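Ribonucleoside-diphosphate reductase small chain 2 (Saccharomyces cerevisiae, PDB 1JK0) pairs with the other small chain of yeast ribonucleotide reductase, which needs it to fold and to assemble with the large subunits into the enzyme that makes deoxyribonucleotides. Local coordinates at residues B[54-58]-B[119-123]; B[61-67]-B[206-212]; B[67-72]-B[136-140]; B[84-90]-B[147-151]. Residues are numbered along the deposited sequence.

Contact 1: B[54-58]-B[119-123]; sequences ASFWT and FQIMM
Residues 54-58 leave the end of helix 43-54 as an irregular chain, extended from Trp57 on, and pass beside one turn of the long helix 111-138, where Met123 N bonds to Phe119 O at 2.9 Å. The closest backbone approach is Phe56 to Met123, 7.8 Å between CA atoms, so side chains fill the gap and bury 232 Å².

Aromatic-aliphatic packing comes first. Phe56 (chi1 t) sets its CB 3.8 Å from Phe119 CZ, at the edge of the Phe119 ring, and its CD1 3.6 Å from Met122 CE.

The sulfur contacts are Met-aromatic. Met122 SD lies at the edge of the Phe56 ring, 5.2 Å from its centroid, and Met123 SD lies 5.0 Å from the same centroid. Met123, m at all three chi angles, turns its methyl onto Trp57 (chi1 p): CE sits 3.6 Å over the centroid of the five-membered ring, a CH-pi contact.

Trp57 NE1 is hydrogen-bonded to Asp219 on helix 207-232, and Phe56 stacks on an aromatic side chain of the neighbouring small chain 1. Two thioether side chains fitted against aromatic rings thus make an apolar join between loop and helix bundle, continued across the heterodimer interface.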
# COMPACT_ATOMS: atom_id res chain seq x y z
N ALA B 54 1.94 7.17 -14.41
CA ALA B 54 2.36 8.42 -15.04
C ALA B 54 1.32 9.53 -14.95
O ALA B 54 1.67 10.71 -14.99
CB ALA B 54 2.69 8.18 -16.51
N SER B 55 0.04 9.16 -14.81
CA SER B 55 -1.03 10.14 -14.73
C SER B 55 -1.35 10.61 -13.31
O SER B 55 -2.28 11.40 -13.11
CB SER B 55 -2.31 9.57 -15.34
OG SER B 55 -2.96 8.68 -14.42
N PHE B 56 -0.60 10.13 -12.33
CA PHE B 56 -0.82 10.51 -10.95
C PHE B 56 -1.07 12.03 -10.75
O PHE B 56 -0.24 12.86 -11.11
CB PHE B 56 0.37 10.06 -10.11
CG PHE B 56 0.34 10.56 -8.69
CD1 PHE B 56 -0.59 10.06 -7.79
CD2 PHE B 56 1.22 11.54 -8.28
CE1 PHE B 56 -0.63 10.53 -6.47
CE2 PHE B 56 1.18 12.01 -6.97
CZ PHE B 56 0.25 11.51 -6.07
N TRP B 57 -2.23 12.37 -10.19
CA TRP B 57 -2.58 13.76 -9.93
C TRP B 57 -3.19 13.85 -8.52
O TRP B 57 -3.54 12.83 -7.91
CB TRP B 57 -3.57 14.28 -10.97
CG TRP B 57 -4.84 13.46 -11.09
CD1 TRP B 57 -4.99 12.25 -11.71
CD2 TRP B 57 -6.12 13.79 -10.54
NE1 TRP B 57 -6.29 11.81 -11.58
CE2 TRP B 57 -7.00 12.74 -10.87
CE3 TRP B 57 -6.62 14.88 -9.80
CZ2 TRP B 57 -8.36 12.75 -10.49
CZ3 TRP B 57 -7.95 14.89 -9.42
CH2 TRP B 57 -8.81 13.83 -9.77
N THR B 58 -3.31 15.07 -8.01
CA THR B 58 -3.87 15.25 -6.68
C THR B 58 -4.93 16.35 -6.61
O THR B 58 -5.14 17.09 -7.58
CB THR B 58 -2.75 15.57 -5.69
OG1 THR B 58 -2.10 16.79 -6.08
CG2 THR B 58 -1.73 14.43 -5.64
N PHE B 119 -2.42 1.04 -6.71
CA PHE B 119 -2.44 2.39 -7.24
C PHE B 119 -3.87 2.86 -7.38
O PHE B 119 -4.20 4.01 -7.06
CB PHE B 119 -1.78 2.45 -8.60
CG PHE B 119 -1.29 3.81 -8.97
CD1 PHE B 119 -0.11 4.29 -8.43
CD2 PHE B 119 -2.02 4.61 -9.82
CE1 PHE B 119 0.35 5.56 -8.75
CE2 PHE B 119 -1.57 5.90 -10.14
CZ PHE B 119 -0.38 6.37 -9.59
N GLN B 120 -4.71 1.97 -7.88
CA GLN B 120 -6.11 2.29 -8.06
C GLN B 120 -6.77 2.68 -6.74
O GLN B 120 -7.35 3.75 -6.66
CB GLN B 120 -6.84 1.12 -8.71
CG GLN B 120 -8.30 1.35 -8.89
CD GLN B 120 -8.96 0.17 -9.52
OE1 GLN B 120 -10.18 0.06 -9.49
NE2 GLN B 120 -8.17 -0.72 -10.11
N ILE B 121 -6.68 1.85 -5.70
CA ILE B 121 -7.32 2.27 -4.45
C ILE B 121 -6.67 3.55 -3.95
O ILE B 121 -7.34 4.37 -3.34
CB ILE B 121 -7.27 1.22 -3.27
CG1 ILE B 121 -6.01 1.44 -2.44
CG2 ILE B 121 -7.40 -0.21 -3.78
CD1 ILE B 121 -5.99 0.65 -1.12
N MET B 122 -5.38 3.72 -4.21
CA MET B 122 -4.70 4.94 -3.76
C MET B 122 -5.33 6.19 -4.38
O MET B 122 -5.59 7.18 -3.70
CB MET B 122 -3.21 4.87 -4.10
CG MET B 122 -2.41 6.14 -3.75
SD MET B 122 -2.65 7.48 -4.95
CE MET B 122 -1.56 6.95 -6.29
N MET B 123 -5.59 6.13 -5.69
CA MET B 123 -6.21 7.22 -6.42
C MET B 123 -7.67 7.45 -6.01
O MET B 123 -8.17 8.57 -6.07
CB MET B 123 -6.16 6.95 -7.94
CG MET B 123 -4.80 7.13 -8.58
SD MET B 123 -4.03 8.74 -8.22
CE MET B 123 -5.04 9.88 -9.15

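Contact 2: B[61-67]-B[206-212]; sequences EIELAKD and MPGLAMA
Loop 61-67 runs over the first turns of helix 207-232, with CA atoms 5.2 Å apart for Leu64 and Gly208 and 5.1 Å for Asp67 and Met206. Residues 62 and 63 are extended; Lys66 has positive phi (50/31), and the chain turns there to bring Asp67 back to the helix start.

Asp67 takes chi1 t, sending its carboxylate to the helix N-terminus: Gly208 N donates to OD1 at 2.7 Å and 152°. The same OD1 lies 3.1 Å from Pro207 CD, while OD2 is 3.6 Å from Leu209 N without a bond. Met206 holds the N-cap position, so this acid from a separate loop meets an amide of the first turn. The helix is a long one of the ferritin-like bundle. Gly208 lies close under the loop, its CA 3.6 Å from Glu63 O in a CA-H...O contact; a CB there would clash with that oxygen and with Asp67 CG.

One turn on, Ile62 (chi1 m, chi2 t) points to the helix and rests CD1 3.4 Å from Ala212 CB. Met211, t, t then m, brings SD within 3.8 Å of Glu61 O and 4.4 Å of Ile62 CG1. Leu64 (m, t) reaches Leu209 N with CD2 at 4.2 Å and packs on Met134 of helix 111-138. Glu63 swings its chain end away from the helix, and its OE2 accepts a 3.2 Å bond from Ala65 N.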
# COMPACT_ATOMS: atom_id res chain seq x y z
N GLU B 61 -3.71 19.86 -7.25
CA GLU B 61 -3.50 20.24 -8.65
C GLU B 61 -4.78 20.73 -9.29
O GLU B 61 -4.83 20.99 -10.50
CB GLU B 61 -2.92 19.06 -9.44
CG GLU B 61 -1.41 18.91 -9.27
CD GLU B 61 -0.80 17.81 -10.12
OE1 GLU B 61 0.43 17.85 -10.32
OE2 GLU B 61 -1.52 16.91 -10.59
N ILE B 62 -5.82 20.86 -8.48
CA ILE B 62 -7.12 21.32 -8.94
C ILE B 62 -7.52 22.62 -8.25
O ILE B 62 -7.44 22.73 -7.03
CB ILE B 62 -8.21 20.28 -8.66
CG1 ILE B 62 -8.05 19.11 -9.63
CG2 ILE B 62 -9.59 20.90 -8.79
CD1 ILE B 62 -9.07 18.01 -9.44
N GLU B 63 -7.95 23.59 -9.05
CA GLU B 63 -8.38 24.89 -8.54
C GLU B 63 -9.90 25.06 -8.55
O GLU B 63 -10.53 25.07 -9.61
CB GLU B 63 -7.75 26.01 -9.36
CG GLU B 63 -8.01 27.38 -8.78
CD GLU B 63 -7.35 27.56 -7.43
OE1 GLU B 63 -6.14 27.89 -7.40
OE2 GLU B 63 -8.03 27.36 -6.40
N LEU B 64 -10.50 25.19 -7.38
CA LEU B 64 -11.94 25.38 -7.29
C LEU B 64 -12.21 26.85 -7.00
O LEU B 64 -13.35 27.30 -7.08
CB LEU B 64 -12.53 24.53 -6.18
CG LEU B 64 -12.51 23.03 -6.39
CD1 LEU B 64 -13.32 22.38 -5.27
CD2 LEU B 64 -13.09 22.69 -7.76
N ALA B 65 -11.17 27.58 -6.65
CA ALA B 65 -11.32 28.99 -6.37
C ALA B 65 -11.71 29.58 -7.71
O ALA B 65 -11.33 29.04 -8.75
CB ALA B 65 -10.00 29.59 -5.88
N LYS B 66 -12.47 30.67 -7.69
CA LYS B 66 -12.88 31.28 -8.94
C LYS B 66 -13.48 30.23 -9.88
O LYS B 66 -13.36 30.33 -11.10
CB LYS B 66 -11.69 31.98 -9.61
CG LYS B 66 -11.43 33.39 -9.10
CD LYS B 66 -12.66 34.29 -9.28
CE LYS B 66 -13.15 34.29 -10.72
NZ LYS B 66 -14.39 35.10 -10.89
N ASP B 67 -14.09 29.22 -9.28
CA ASP B 67 -14.76 28.14 -10.01
C ASP B 67 -16.12 28.02 -9.33
O ASP B 67 -17.07 27.49 -9.89
CB ASP B 67 -13.98 26.82 -9.87
CG ASP B 67 -14.63 25.67 -10.64
OD1 ASP B 67 -14.57 25.67 -11.88
OD2 ASP B 67 -15.21 24.77 -9.99
N MET B 206 -17.25 26.50 -15.13
CA MET B 206 -16.54 25.74 -14.10
C MET B 206 -15.31 24.96 -14.60
O MET B 206 -15.39 23.75 -14.84
CB MET B 206 -17.49 24.76 -13.40
CG MET B 206 -18.73 25.40 -12.78
SD MET B 206 -19.59 24.32 -11.60
CE MET B 206 -20.49 23.23 -12.69
N PRO B 207 -14.16 25.64 -14.76
CA PRO B 207 -12.94 24.99 -15.24
C PRO B 207 -12.44 23.90 -14.30
O PRO B 207 -11.81 22.92 -14.72
CB PRO B 207 -11.94 26.14 -15.33
CG PRO B 207 -12.80 27.33 -15.56
CD PRO B 207 -13.95 27.08 -14.61
N GLY B 208 -12.73 24.08 -13.01
CA GLY B 208 -12.31 23.13 -12.00
C GLY B 208 -12.99 21.79 -12.09
O GLY B 208 -12.38 20.80 -12.48
N LEU B 209 -14.27 21.75 -11.72
CA LEU B 209 -15.03 20.51 -11.78
C LEU B 209 -14.78 19.83 -13.11
O LEU B 209 -14.90 18.62 -13.24
CB LEU B 209 -16.52 20.80 -11.62
CG LEU B 209 -17.46 19.60 -11.82
CD1 LEU B 209 -17.22 18.57 -10.73
CD2 LEU B 209 -18.90 20.08 -11.80
N ALA B 210 -14.42 20.63 -14.11
CA ALA B 210 -14.15 20.13 -15.44
C ALA B 210 -12.88 19.27 -15.49
O ALA B 210 -12.91 18.16 -16.01
CB ALA B 210 -14.04 21.29 -16.41
N MET B 211 -11.77 19.79 -14.96
CA MET B 211 -10.50 19.04 -14.96
C MET B 211 -10.64 17.81 -14.07
O MET B 211 -10.21 16.71 -14.44
CB MET B 211 -9.35 19.91 -14.45
CG MET B 211 -7.96 19.28 -14.62
SD MET B 211 -6.67 20.14 -13.67
CE MET B 211 -6.08 21.37 -14.86
N ALA B 212 -11.23 18.01 -12.89
CA ALA B 212 -11.43 16.91 -11.95
C ALA B 212 -12.26 15.82 -12.61
O ALA B 212 -11.98 14.65 -12.43
CB ALA B 212 -12.14 17.41 -10.70

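Contact 3: B[67-72]-B[136-140]; sequences DTEDFQ and DAFFK
An aromatic cluster of Phe71, Phe138 and Phe139 closes the C-terminal end of helix 111-138, a long helix of the ferritin-like bundle, against the loop that leads to helix 78-89. The loop 67-72 has no regular structure; its closest backbone approach is Thr68 to Phe138, 6.1 Å between CA atoms, and the contact buries 301 Å².

Phe71 (chi1 t) and Phe138 (chi1 m) form an offset stack, centroids 5.0 Å apart and planes at 17°. Phe138 CB also sits 3.8 Å from the Phe71 centroid, over the face, as a CH-pi contact. Phe139 (chi1 m) meets the tip of Phe71, whose CZ lies over the Phe139 face, 3.5 Å from CE1; these two planes are inclined at 48°.

Polar atoms line the edge of the Phe138 ring: Asp67 OD2 is 3.6 Å from CZ, its OD1 being bonded to Gly208 N. Thr68 OG1, hydrogen-bonded to Leu64 O, lies 3.4 Å from Phe138 CE2, and Thr68 CG2 touches Ala137 O at 3.2 Å.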
# COMPACT_ATOMS: atom_id res chain seq x y z
N ASP B 67 -14.09 29.22 -9.28
CA ASP B 67 -14.76 28.14 -10.01
C ASP B 67 -16.12 28.02 -9.33
O ASP B 67 -17.07 27.49 -9.89
CB ASP B 67 -13.98 26.82 -9.87
CG ASP B 67 -14.63 25.67 -10.64
OD1 ASP B 67 -14.57 25.67 -11.88
OD2 ASP B 67 -15.21 24.77 -9.99
N THR B 68 -16.17 28.52 -8.10
CA THR B 68 -17.37 28.51 -7.27
C THR B 68 -18.27 29.69 -7.66
O THR B 68 -19.40 29.80 -7.21
CB THR B 68 -17.01 28.67 -5.77
OG1 THR B 68 -16.02 27.70 -5.40
CG2 THR B 68 -18.24 28.48 -4.89
N GLU B 69 -17.73 30.56 -8.51
CA GLU B 69 -18.49 31.72 -8.96
C GLU B 69 -19.61 31.20 -9.84
O GLU B 69 -20.77 31.57 -9.67
CB GLU B 69 -17.59 32.66 -9.77
CG GLU B 69 -16.28 33.07 -9.09
CD GLU B 69 -16.50 33.79 -7.78
OE1 GLU B 69 -17.20 34.82 -7.77
OE2 GLU B 69 -15.96 33.32 -6.75
N ASP B 70 -19.24 30.34 -10.78
CA ASP B 70 -20.18 29.77 -11.73
C ASP B 70 -21.10 28.70 -11.15
O ASP B 70 -21.86 28.06 -11.88
CB ASP B 70 -19.42 29.22 -12.94
CG ASP B 70 -18.61 30.29 -13.65
OD1 ASP B 70 -17.74 30.91 -13.00
OD2 ASP B 70 -18.83 30.51 -14.86
N PHE B 71 -21.04 28.49 -9.84
CA PHE B 71 -21.89 27.50 -9.19
C PHE B 71 -23.19 28.15 -8.74
O PHE B 71 -24.27 27.74 -9.16
CB PHE B 71 -21.18 26.89 -7.97
CG PHE B 71 -22.10 26.11 -7.06
CD1 PHE B 71 -22.73 24.95 -7.51
CD2 PHE B 71 -22.34 26.54 -5.75
CE1 PHE B 71 -23.59 24.23 -6.67
CE2 PHE B 71 -23.19 25.83 -4.91
CZ PHE B 71 -23.82 24.68 -5.37
N GLN B 72 -23.07 29.16 -7.87
CA GLN B 72 -24.23 29.87 -7.35
C GLN B 72 -25.00 30.61 -8.44
O GLN B 72 -26.05 31.20 -8.18
CB GLN B 72 -23.80 30.86 -6.25
CG GLN B 72 -23.33 30.21 -4.94
CD GLN B 72 -24.43 29.49 -4.16
OE1 GLN B 72 -24.25 29.13 -2.99
NE2 GLN B 72 -25.58 29.28 -4.79
N ASP B 136 -17.63 21.11 -0.10
CA ASP B 136 -17.25 22.14 0.88
C ASP B 136 -17.22 23.57 0.30
O ASP B 136 -17.83 24.49 0.85
CB ASP B 136 -15.88 21.79 1.48
CG ASP B 136 -15.65 22.43 2.84
OD1 ASP B 136 -16.25 21.96 3.83
OD2 ASP B 136 -14.87 23.40 2.92
N ALA B 137 -16.51 23.75 -0.81
CA ALA B 137 -16.40 25.07 -1.43
C ALA B 137 -17.72 25.54 -2.02
O ALA B 137 -17.95 26.74 -2.20
CB ALA B 137 -15.33 25.06 -2.51
N PHE B 138 -18.58 24.59 -2.34
CA PHE B 138 -19.86 24.92 -2.95
C PHE B 138 -21.01 25.03 -1.96
O PHE B 138 -21.54 26.11 -1.73
CB PHE B 138 -20.19 23.89 -4.02
CG PHE B 138 -19.19 23.83 -5.14
CD1 PHE B 138 -19.32 22.88 -6.16
CD2 PHE B 138 -18.13 24.73 -5.20
CE1 PHE B 138 -18.42 22.84 -7.21
CE2 PHE B 138 -17.22 24.69 -6.25
CZ PHE B 138 -17.37 23.75 -7.26
N PHE B 139 -21.38 23.89 -1.38
CA PHE B 139 -22.48 23.84 -0.43
C PHE B 139 -22.06 24.18 0.99
O PHE B 139 -22.57 23.61 1.95
CB PHE B 139 -23.12 22.46 -0.48
CG PHE B 139 -23.52 22.03 -1.86
CD1 PHE B 139 -22.56 21.86 -2.85
CD2 PHE B 139 -24.85 21.83 -2.18
CE1 PHE B 139 -22.92 21.50 -4.14
CE2 PHE B 139 -25.23 21.47 -3.47
CZ PHE B 139 -24.26 21.30 -4.45
N LYS B 140 -21.14 25.13 1.11
CA LYS B 140 -20.64 25.58 2.40
C LYS B 140 -20.20 24.44 3.30
O LYS B 140 -20.59 23.29 3.11
CB LYS B 140 -21.71 26.40 3.12
CG LYS B 140 -21.26 27.79 3.55
CD LYS B 140 -19.96 27.75 4.34
CE LYS B 140 -19.70 29.08 5.03
NZ LYS B 140 -19.84 30.22 4.09

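Contact 4: B[84-90]-B[147-151]; sequences NLLALSI and LFKEI
Phe148, Ala87 and Lys149 carry most of the 267 Å² buried here. Residues 84-89 end helix 78-89; 148-150 have helical phi/psi without regular helix bonding. The CA pairs Ala87-Lys149 and Asn84-Phe148 stand 5.9 and 6.0 Å apart.

Phe148 (chi1 t, chi2 -89°) points at the helix. Leu88, m then t, lays CD2 over its face, 3.8 Å from the ring centroid in a CH-pi contact. Phe148 CD1 is 4.0 Å from Ala87 CB, and Phe148 CB comes within 2.9 Å of Asn84 OD1.

Ala87 points toward the loop, its methyl meeting Lys149 CE at 3.4 Å. Lys149, t then p three times, curls along the helix, with CE 4.3 Å from Ile90 CG2.

This is surface packing of the loop after helix 111-138 on the end of helix 78-89. Ile90 lies about 4 Å, side chain to side chain, from Tyr131, the predicted active-site residue, and Ile90 and Lys149 touch small chain 1. Leu86 leans on Met134 of helix 111-138, Leu85 on Met197 of helix 191-200.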
# COMPACT_ATOMS: atom_id res chain seq x y z
N ASN B 84 -26.45 15.80 -5.03
CA ASN B 84 -26.52 14.34 -4.95
C ASN B 84 -25.34 13.70 -5.68
O ASN B 84 -24.70 12.77 -5.17
CB ASN B 84 -27.85 13.84 -5.54
CG ASN B 84 -29.07 14.40 -4.81
OD1 ASN B 84 -29.29 14.11 -3.62
ND2 ASN B 84 -29.86 15.19 -5.52
N LEU B 85 -25.05 14.21 -6.88
CA LEU B 85 -23.94 13.74 -7.72
C LEU B 85 -22.68 13.57 -6.88
O LEU B 85 -22.00 12.54 -6.96
CB LEU B 85 -23.68 14.76 -8.83
CG LEU B 85 -22.71 14.43 -9.97
CD1 LEU B 85 -21.30 14.22 -9.43
CD2 LEU B 85 -23.21 13.19 -10.68
N LEU B 86 -22.37 14.58 -6.08
CA LEU B 86 -21.21 14.52 -5.21
C LEU B 86 -21.54 13.59 -4.06
O LEU B 86 -20.81 12.65 -3.78
CB LEU B 86 -20.86 15.91 -4.67
CG LEU B 86 -20.62 17.03 -5.69
CD1 LEU B 86 -20.11 18.28 -4.97
CD2 LEU B 86 -19.63 16.57 -6.74
N ALA B 87 -22.67 13.87 -3.41
CA ALA B 87 -23.12 13.09 -2.26
C ALA B 87 -23.12 11.58 -2.50
O ALA B 87 -22.91 10.80 -1.58
CB ALA B 87 -24.51 13.54 -1.84
N LEU B 88 -23.36 11.17 -3.74
CA LEU B 88 -23.34 9.75 -4.04
C LEU B 88 -21.88 9.28 -3.96
O LEU B 88 -21.48 8.57 -3.03
CB LEU B 88 -23.90 9.50 -5.44
CG LEU B 88 -25.41 9.74 -5.57
CD1 LEU B 88 -25.85 9.56 -7.01
CD2 LEU B 88 -26.16 8.78 -4.65
N SER B 89 -21.09 9.72 -4.94
CA SER B 89 -19.68 9.40 -5.06
C SER B 89 -18.90 9.52 -3.75
O SER B 89 -18.09 8.66 -3.41
CB SER B 89 -19.05 10.34 -6.09
OG SER B 89 -19.96 10.63 -7.13
N ILE B 90 -19.15 10.61 -3.04
CA ILE B 90 -18.46 10.89 -1.78
C ILE B 90 -19.01 10.00 -0.67
O ILE B 90 -19.46 8.88 -0.93
CB ILE B 90 -18.64 12.38 -1.42
CG1 ILE B 90 -17.73 12.78 -0.25
CG2 ILE B 90 -20.08 12.66 -1.06
CD1 ILE B 90 -17.86 14.25 0.11
N LEU B 147 -28.94 17.12 0.78
CA LEU B 147 -30.11 16.38 1.22
C LEU B 147 -29.86 14.88 1.31
O LEU B 147 -29.84 14.32 2.41
CB LEU B 147 -31.27 16.66 0.27
CG LEU B 147 -32.66 16.85 0.89
CD1 LEU B 147 -33.61 17.35 -0.19
CD2 LEU B 147 -33.16 15.55 1.50
N PHE B 148 -29.67 14.23 0.16
CA PHE B 148 -29.44 12.78 0.10
C PHE B 148 -28.48 12.23 1.15
O PHE B 148 -28.63 11.09 1.60
CB PHE B 148 -28.98 12.36 -1.31
CG PHE B 148 -28.49 10.92 -1.40
CD1 PHE B 148 -27.15 10.61 -1.16
CD2 PHE B 148 -29.37 9.89 -1.70
CE1 PHE B 148 -26.69 9.28 -1.22
CE2 PHE B 148 -28.93 8.56 -1.76
CZ PHE B 148 -27.58 8.26 -1.52
N LYS B 149 -27.50 13.03 1.55
CA LYS B 149 -26.52 12.59 2.54
C LYS B 149 -27.17 11.90 3.76
O LYS B 149 -26.61 10.95 4.30
CB LYS B 149 -25.67 13.80 2.99
CG LYS B 149 -24.25 13.47 3.43
CD LYS B 149 -23.34 13.18 2.25
CE LYS B 149 -23.32 14.35 1.27
NZ LYS B 149 -22.92 15.63 1.91
N GLU B 150 -28.34 12.37 4.17
CA GLU B 150 -29.02 11.77 5.33
C GLU B 150 -29.70 10.45 5.02
O GLU B 150 -29.73 9.54 5.85
CB GLU B 150 -30.06 12.75 5.91
CG GLU B 150 -29.55 13.61 7.09
CD GLU B 150 -29.55 12.86 8.42
OE1 GLU B 150 -29.00 11.73 8.48
OE2 GLU B 150 -30.09 13.40 9.41
N ILE B 151 -30.25 10.34 3.81
CA ILE B 151 -30.95 9.14 3.36
C ILE B 151 -30.13 8.35 2.34
O ILE B 151 -30.66 7.87 1.33
CB ILE B 151 -32.32 9.50 2.73
CG1 ILE B 151 -32.13 10.57 1.65
CG2 ILE B 151 -33.28 9.99 3.81
CD1 ILE B 151 -33.42 11.04 0.99

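Contacts 1, 2 and 3 follow the loop between helices 43-54 and 78-89 as it passes over the bundle: onto the first half of helix 111-138, then onto the start of helix 207-232, then onto the end of helix 111-138. Contacts 2 and 3 share Asp67, with centres 10 Å apart; contacts 1 and 2, 18 Å apart, touch where Trp57 CZ3 meets Ile62 CD1 at 3.3 Å. Contact 4, 16 Å from contact 3, ties the following helix to the loop after 111-138. In sequence, contacts 3 and 4 nest inside the loop closed by contact 2, while contact 1 crosses all the others. Together they knit loops onto the helices around Tyr131, the predicted active-site residue.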